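Local structure of D,D-dipeptidase/D,D-carboxypeptidase (Enterococcus faecalis, 4F78) at residues 75-80 and 107-112; 114-119 and 167-172. The protein probably acts as a zinc-dependent D,D-peptidase, with carboxypeptidase and dipeptidase activity on substrates ending in D-alanine. All coordinates share one frame; numbering follows the deposited sequence. Where two conformers were deposited one is given.

Contact 1: 75-80 and 107-112; sequences RSLEEQ and EHQTGL. With ZN (zinc ion), chain B; SO4 (sulfate ion), chain D.
Arg75 lays its guanidinium flat over one face of the His108 imidazole: the group centres are 4.0 Å apart and the planes 14° from parallel, an offset stack in which CZ sits toward the ring's rim. The arginine reaches this position by an extended chain from CG to NE (chi2 174°, chi3 -168°), and Arg75 CD passes 3.8 Å from His108 CB. Its rotation is fixed at the edges. Arg75 NH1 donates to Gln80 OE1 at 2.9 Å, in the carbonyl plane and on a lone pair, while NE is held by Ser72 OG. The backbones join at the base of the two side chains, where Arg75 N donates to His108 O at 3.1 Å from well above the carbonyl plane. His108 belongs to the His-Asp-His zinc site of the VanY-type peptidases: its NE2 binds the zinc ion at 2.2 Å, and ND1 is hydrogen-bonded to Gly73 O, which sets the ring's orientation. A sulfate ion, probably from the crystallisation liquor, lies beside both groups; its O2 takes a weak bond from Arg75 NH1 and a bond from the zinc-bound water. Gln80 NE2 donates to Ala101 O and reaches sulfate O1 through another weak bond; Ser106 and Ala101 also bind the ion. The end of the Gln109 side chain, extended beyond CG, comes near the first turn of helix 77-91. Gln109 OE1 lies 3.8 Å from Gln80 CG and accepts from Asn104 N, whereas Gln109 NE2 packs 3.7 Å from Leu77 CA. Ser76 caps that helix, its OG accepting from Glu79 N at 3.3 Å.

Contact 2: 114-119 and 167-172; sequences IDLGLN and WHFRYV. With ZN (zinc ion), chain B.
Asp115 and His168 meet at the zinc ion, which both bind from the same face of the sheet. The Asp115 carboxylate is an unequal bidentate ligand, OD1 at 2.2 Å from zinc and OD2 at 2.6 Å, and His168 coordinates through ND1. OD1 and ND1 come close because they share the metal, with no hydrogen bond between them; carboxylate and imidazole planes stand 58° apart. The His168 ring reaches the metal because chi1 (178°) turns CG to the side opposite the backbone N, and NE2 on its far side bonds to Glu107 OE1, a second-shell carboxylate that would tend to polarise the imidazole. His108 and a water complete the coordination. That water accepts from Trp167 NE1 at 3.0 Å, so the indole holds a zinc ligand without touching the metal. The indole runs alongside Asp115 with its plane nearly perpendicular to the carboxylate, 86°, and Asp115 OD1 lies at the edge of the ring, 3.4 Å from Trp167 CD1.

The backbones supply the frame. Ile114 and Phe169 form an antiparallel hydrogen-bonded pair: Phe169 N donates to Ile114 O at 2.9 Å and Ile114 N returns the bond to Phe169 O. Asp115 and His168 are the adjacent non-hydrogen-bonded pair, and Leu116 N also donates to Trp167 O at 2.9 Å. On the face bearing Ile114 and Phe169 the contacts across the two strands are apolar. Ile114 CG2 packs 4.2 Å from Phe169 CB; Leu116 CD1 meets Phe169 CD1.

These are the two central strands of a four-stranded antiparallel sheet. Strand 68-72 flanks 113-118 and strand 148-150 flanks 168-171, while helix 134-142 packs against Phe169, with Phe139 making an edge-to-face contact.

In the fold
Both contacts lie largely buried in the D-alanyl-D-alanine carboxypeptidase region and converge on one zinc ion: contact 1 contributes a histidine from a 3-10 segment, contact 2 an aspartate and a histidine from adjacent strands. All six touching residues of contact 2 are buried, whereas contact 1 reaches the surface at Leu77. Contact 1 has one crossing backbone bond, a stacked guanidinium and amide packing beside a bound sulfate; contact 2 combines strand pairing with metal ligands on one side and apolar packing on the other. Segments 107-112 and 167-172 join directly, by the salt bridge Glu107 OE2 to Arg170 NH1 (2.7 Å) and a probable hydrogen bond from Tyr171 N to Leu112 O (2.8 Å).

Contact 1: 75-80 and 107-112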
loop_
_atom_site.group_PDB
_atom_site.type_symbol
_atom_site.label_atom_id
_atom_site.label_comp_id
_atom_site.label_asym_id
_atom_site.label_seq_id
_atom_site.Cartn_x
_atom_site.Cartn_y
_atom_site.Cartn_z
ATOM N N ARG A 75 -9.700 4.243 -7.417
ATOM C CA ARG A 75 -10.361 5.423 -8.014
ATOM C C ARG A 75 -9.579 5.816 -9.246
ATOM O O ARG A 75 -8.344 5.833 -9.228
ATOM C CB ARG A 75 -10.286 6.585 -7.033
ATOM C CG ARG A 75 -11.240 6.473 -5.838
ATOM C CD ARG A 75 -10.912 7.629 -4.889
ATOM N NE ARG A 75 -11.561 7.438 -3.602
ATOM C CZ ARG A 75 -11.216 8.087 -2.508
ATOM N NH1 ARG A 75 -10.252 9.002 -2.553
ATOM N NH2 ARG A 75 -11.872 7.854 -1.382
ATOM N N SER A 76 -10.259 6.154 -10.317
ATOM C CA SER A 76 -9.579 6.671 -11.504
ATOM C C SER A 76 -9.190 8.117 -11.238
ATOM O O SER A 76 -9.611 8.711 -10.216
ATOM C CB SER A 76 -10.546 6.652 -12.684
ATOM O OG SER A 76 -11.740 7.402 -12.327
ATOM N N LEU A 77 -8.451 8.712 -12.183
ATOM C CA LEU A 77 -8.157 10.154 -12.135
ATOM C C LEU A 77 -9.428 11.034 -12.071
ATOM O O LEU A 77 -9.529 11.965 -11.226
ATOM C CB LEU A 77 -7.309 10.525 -13.367
ATOM C CG LEU A 77 -6.980 12.027 -13.507
ATOM C CD1 LEU A 77 -6.247 12.484 -12.247
ATOM C CD2 LEU A 77 -6.127 12.215 -14.811
ATOM N N GLU A 78 -10.426 10.744 -12.913
ATOM C CA GLU A 78 -11.651 11.569 -12.869
ATOM C C GLU A 78 -12.431 11.477 -11.558
ATOM O O GLU A 78 -13.041 12.483 -11.115
ATOM C CB GLU A 78 -12.572 11.336 -14.068
ATOM C CG GLU A 78 -13.290 9.977 -14.135
ATOM C CD GLU A 78 -14.599 9.925 -13.308
ATOM O OE1 GLU A 78 -15.089 11.002 -12.820
ATOM O OE2 GLU A 78 -15.132 8.787 -13.139
ATOM N N GLU A 79 -12.445 10.301 -10.930
ATOM C CA GLU A 79 -13.107 10.132 -9.628
ATOM C C GLU A 79 -12.375 10.928 -8.553
ATOM O O GLU A 79 -12.975 11.628 -7.724
ATOM C CB GLU A 79 -13.124 8.651 -9.212
ATOM C CG GLU A 79 -14.001 7.766 -10.083
ATOM C CD GLU A 79 -13.893 6.240 -9.729
ATOM O OE1 GLU A 79 -13.015 5.531 -10.275
ATOM O OE2 GLU A 79 -14.722 5.752 -8.926
ATOM N N GLN A 80 -11.059 10.810 -8.549
ATOM C CA GLN A 80 -10.307 11.516 -7.505
ATOM C C GLN A 80 -10.460 13.057 -7.677
ATOM O O GLN A 80 -10.572 13.799 -6.682
ATOM C CB GLN A 80 -8.825 11.069 -7.513
ATOM C CG GLN A 80 -7.989 11.663 -6.390
ATOM C CD GLN A 80 -8.398 11.051 -5.018
ATOM O OE1 GLN A 80 -8.994 9.966 -4.941
ATOM N NE2 GLN A 80 -8.040 11.734 -3.950
ATOM N N GLU A 107 -3.096 7.303 -3.318
ATOM C CA GLU A 107 -2.834 5.852 -3.355
ATOM C C GLU A 107 -4.030 5.092 -3.896
ATOM O O GLU A 107 -3.886 3.953 -4.379
ATOM C CB GLU A 107 -2.627 5.283 -1.935
ATOM C CG GLU A 107 -1.531 5.828 -1.175
ATOM C CD GLU A 107 -1.201 4.943 0.027
ATOM O OE1 GLU A 107 -2.167 4.563 0.763
ATOM O OE2 GLU A 107 0.016 4.638 0.232
ATOM N N HIS A 108 -5.238 5.662 -3.782
ATOM C CA HIS A 108 -6.398 4.969 -4.369
ATOM C C HIS A 108 -6.260 4.749 -5.854
ATOM O O HIS A 108 -6.840 3.797 -6.446
ATOM C CB HIS A 108 -7.695 5.755 -4.075
ATOM C CG HIS A 108 -8.161 5.580 -2.675
ATOM N ND1 HIS A 108 -8.933 4.500 -2.279
ATOM C CD2 HIS A 108 -7.917 6.304 -1.555
ATOM C CE1 HIS A 108 -9.149 4.574 -0.978
ATOM N NE2 HIS A 108 -8.558 5.659 -0.523
ATOM N N GLN A 109 -5.487 5.601 -6.511
ATOM C CA GLN A 109 -5.353 5.406 -7.951
ATOM C C GLN A 109 -4.428 4.235 -8.304
ATOM O O GLN A 109 -4.287 3.907 -9.494
ATOM C CB GLN A 109 -4.862 6.684 -8.635
ATOM C CG GLN A 109 -5.858 7.878 -8.480
ATOM C CD GLN A 109 -5.261 9.191 -9.017
ATOM O OE1 GLN A 109 -5.023 10.156 -8.240
ATOM N NE2 GLN A 109 -5.000 9.230 -10.343
ATOM N N THR A 110 -3.805 3.604 -7.297
ATOM C CA THR A 110 -2.919 2.448 -7.575
ATOM C C THR A 110 -3.662 1.081 -7.528
ATOM O O THR A 110 -3.080 0.034 -7.907
ATOM C CB THR A 110 -1.772 2.328 -6.541
ATOM O OG1 THR A 110 -2.371 2.066 -5.257
ATOM C CG2 THR A 110 -0.934 3.627 -6.457
ATOM N N GLY A 111 -4.887 1.031 -6.987
ATOM C CA GLY A 111 -5.472 -0.276 -6.715
ATOM C C GLY A 111 -4.908 -0.987 -5.479
ATOM O O GLY A 111 -5.296 -2.142 -5.206
ATOM N N LEU A 112 -4.039 -0.330 -4.693
ATOM C CA LEU A 112 -3.474 -0.951 -3.466
ATOM C C LEU A 112 -4.048 -0.399 -2.184
ATOM O O LEU A 112 -3.663 -0.858 -1.089
ATOM C CB LEU A 112 -1.944 -0.725 -3.391
ATOM C CG LEU A 112 -1.125 -1.151 -4.617
ATOM C CD1 LEU A 112 0.343 -0.694 -4.466
ATOM C CD2 LEU A 112 -1.154 -2.690 -4.807
HETATM ZN ZN ZN B . -8.568 6.639 1.478
HETATM S S SO4 D . -7.400 9.632 -0.439
HETATM O O1 SO4 D . -7.787 11.043 -0.560
HETATM O O2 SO4 D . -8.595 8.826 -0.105
HETATM O O3 SO4 D . -6.771 9.284 -1.716
HETATM O O4 SO4 D . -6.413 9.302 0.578
HETATM O O HOH W 1 -8.851 8.236 2.972
#

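Contact 2: 114-119 and 167-172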
loop_
_atom_site.group_PDB
_atom_site.type_symbol
_atom_site.label_atom_id
_atom_site.label_comp_id
_atom_site.label_asym_id
_atom_site.label_seq_id
_atom_site.Cartn_x
_atom_site.Cartn_y
_atom_site.Cartn_z
ATOM N N ILE A 114 -7.415 0.938 0.310
ATOM C CA ILE A 114 -8.830 0.688 0.576
ATOM C C ILE A 114 -9.268 1.505 1.786
ATOM O O ILE A 114 -8.507 1.625 2.765
ATOM C CB ILE A 114 -9.134 -0.845 0.763
ATOM C CG1 ILE A 114 -10.656 -1.066 0.957
ATOM C CG2 ILE A 114 -8.448 -1.399 2.001
ATOM C CD1 ILE A 114 -11.352 -1.469 -0.244
ATOM N N ASP A 115 -10.451 2.111 1.692
ATOM C CA ASP A 115 -11.091 2.784 2.836
ATOM C C ASP A 115 -12.142 1.841 3.411
ATOM O O ASP A 115 -13.009 1.373 2.668
ATOM C CB ASP A 115 -11.776 4.080 2.358
ATOM C CG ASP A 115 -10.749 5.186 2.068
ATOM O OD1 ASP A 115 -9.575 5.007 2.514
ATOM O OD2 ASP A 115 -11.079 6.167 1.362
ATOM N N LEU A 116 -12.053 1.525 4.708
ATOM C CA LEU A 116 -13.008 0.554 5.311
ATOM C C LEU A 116 -13.890 1.245 6.347
ATOM O O LEU A 116 -13.461 2.241 6.960
ATOM C CB LEU A 116 -12.250 -0.585 6.016
ATOM C CG LEU A 116 -11.346 -1.373 5.034
ATOM C CD1 LEU A 116 -10.406 -2.312 5.831
ATOM C CD2 LEU A 116 -12.236 -2.189 4.088
ATOM N N GLY A 117 -15.099 0.720 6.574
ATOM C CA GLY A 117 -16.037 1.350 7.507
ATOM C C GLY A 117 -16.894 0.311 8.179
ATOM O O GLY A 117 -17.158 -0.770 7.608
ATOM N N LEU A 118 -17.356 0.614 9.389
ATOM C CA LEU A 118 -18.394 -0.217 9.997
ATOM C C LEU A 118 -19.627 -0.286 9.117
ATOM O O LEU A 118 -20.029 0.721 8.503
ATOM C CB LEU A 118 -18.806 0.337 11.356
ATOM C CG LEU A 118 -17.961 -0.107 12.540
ATOM C CD1 LEU A 118 -18.410 0.673 13.797
ATOM C CD2 LEU A 118 -18.159 -1.611 12.752
ATOM N N ASN A 119 -20.259 -1.453 9.046
ATOM C CA ASN A 119 -21.462 -1.587 8.206
ATOM C C ASN A 119 -22.724 -0.879 8.721
ATOM O O ASN A 119 -23.546 -1.501 9.393
ATOM C CB ASN A 119 -21.795 -3.062 7.980
ATOM C CG ASN A 119 -22.792 -3.283 6.819
ATOM O OD1 ASN A 119 -23.358 -2.331 6.259
ATOM N ND2 ASN A 119 -22.988 -4.543 6.448
ATOM N N TRP A 167 -9.291 4.897 8.862
ATOM C CA TRP A 167 -10.025 3.945 8.013
ATOM C C TRP A 167 -9.282 3.530 6.738
ATOM O O TRP A 167 -9.758 2.662 5.999
ATOM C CB TRP A 167 -11.364 4.589 7.623
ATOM C CG TRP A 167 -11.094 5.918 6.897
ATOM C CD1 TRP A 167 -10.693 6.081 5.572
ATOM C CD2 TRP A 167 -11.116 7.245 7.471
ATOM N NE1 TRP A 167 -10.505 7.423 5.302
ATOM C CE2 TRP A 167 -10.757 8.156 6.446
ATOM C CE3 TRP A 167 -11.416 7.747 8.749
ATOM C CZ2 TRP A 167 -10.700 9.543 6.658
ATOM C CZ3 TRP A 167 -11.360 9.135 8.960
ATOM C CH2 TRP A 167 -11.004 10.014 7.918
ATOM N N HIS A 168 -8.133 4.153 6.477
ATOM C CA HIS A 168 -7.418 3.996 5.202
ATOM C C HIS A 168 -6.230 3.068 5.347
ATOM O O HIS A 168 -5.277 3.345 6.091
ATOM C CB HIS A 168 -6.980 5.385 4.678
ATOM C CG HIS A 168 -6.199 5.357 3.392
ATOM N ND1 HIS A 168 -6.615 6.035 2.270
ATOM C CD2 HIS A 168 -5.003 4.804 3.079
ATOM C CE1 HIS A 168 -5.737 5.875 1.301
ATOM N NE2 HIS A 168 -4.738 5.136 1.764
ATOM N N PHE A 169 -6.289 1.950 4.612
ATOM C CA PHE A 169 -5.254 0.908 4.668
ATOM C C PHE A 169 -4.572 0.712 3.316
ATOM O O PHE A 169 -5.195 0.819 2.245
ATOM C CB PHE A 169 -5.866 -0.406 5.126
ATOM C CG PHE A 169 -6.183 -0.391 6.563
ATOM C CD1 PHE A 169 -7.384 0.161 7.007
ATOM C CD2 PHE A 169 -5.254 -0.840 7.489
ATOM C CE1 PHE A 169 -7.675 0.239 8.384
ATOM C CE2 PHE A 169 -5.538 -0.780 8.866
ATOM C CZ PHE A 169 -6.760 -0.236 9.301
ATOM N N ARG A 170 -3.277 0.450 3.357
ATOM C CA ARG A 170 -2.533 0.383 2.099
ATOM C C ARG A 170 -1.840 -0.971 2.049
ATOM O O ARG A 170 -1.217 -1.397 3.047
ATOM C CB ARG A 170 -1.453 1.500 2.108
ATOM C CG ARG A 170 -0.245 1.242 1.136
ATOM C CD ARG A 170 -0.638 1.304 -0.386
ATOM N NE ARG A 170 0.530 0.866 -1.167
ATOM C CZ ARG A 170 1.481 1.688 -1.618
ATOM N NH1 ARG A 170 1.360 3.008 -1.444
ATOM N NH2 ARG A 170 2.543 1.192 -2.274
ATOM N N TYR A 171 -1.940 -1.665 0.924
ATOM C CA TYR A 171 -1.212 -2.938 0.769
ATOM C C TYR A 171 0.201 -2.647 0.304
ATOM O O TYR A 171 0.382 -1.970 -0.728
ATOM C CB TYR A 171 -1.888 -3.818 -0.299
ATOM C CG TYR A 171 -1.206 -5.183 -0.515
ATOM C CD1 TYR A 171 -1.486 -6.270 0.322
ATOM C CD2 TYR A 171 -0.345 -5.388 -1.581
ATOM C CE1 TYR A 171 -0.869 -7.500 0.134
ATOM C CE2 TYR A 171 0.260 -6.637 -1.794
ATOM C CZ TYR A 171 -0.001 -7.671 -0.924
ATOM O OH TYR A 171 0.567 -8.901 -1.117
ATOM N N VAL A 172 1.199 -3.185 1.019
ATOM C CA VAL A 172 2.591 -3.091 0.569
ATOM C C VAL A 172 3.137 -4.507 0.396
ATOM O O VAL A 172 4.196 -4.701 -0.195
ATOM C CB VAL A 172 3.481 -2.287 1.562
ATOM C CG1 VAL A 172 3.128 -0.765 1.520
ATOM C CG2 VAL A 172 3.422 -2.885 3.017
HETATM ZN ZN ZN B . -8.568 6.639 1.478
HETATM O O HOH W 1 -8.851 8.236 2.972
#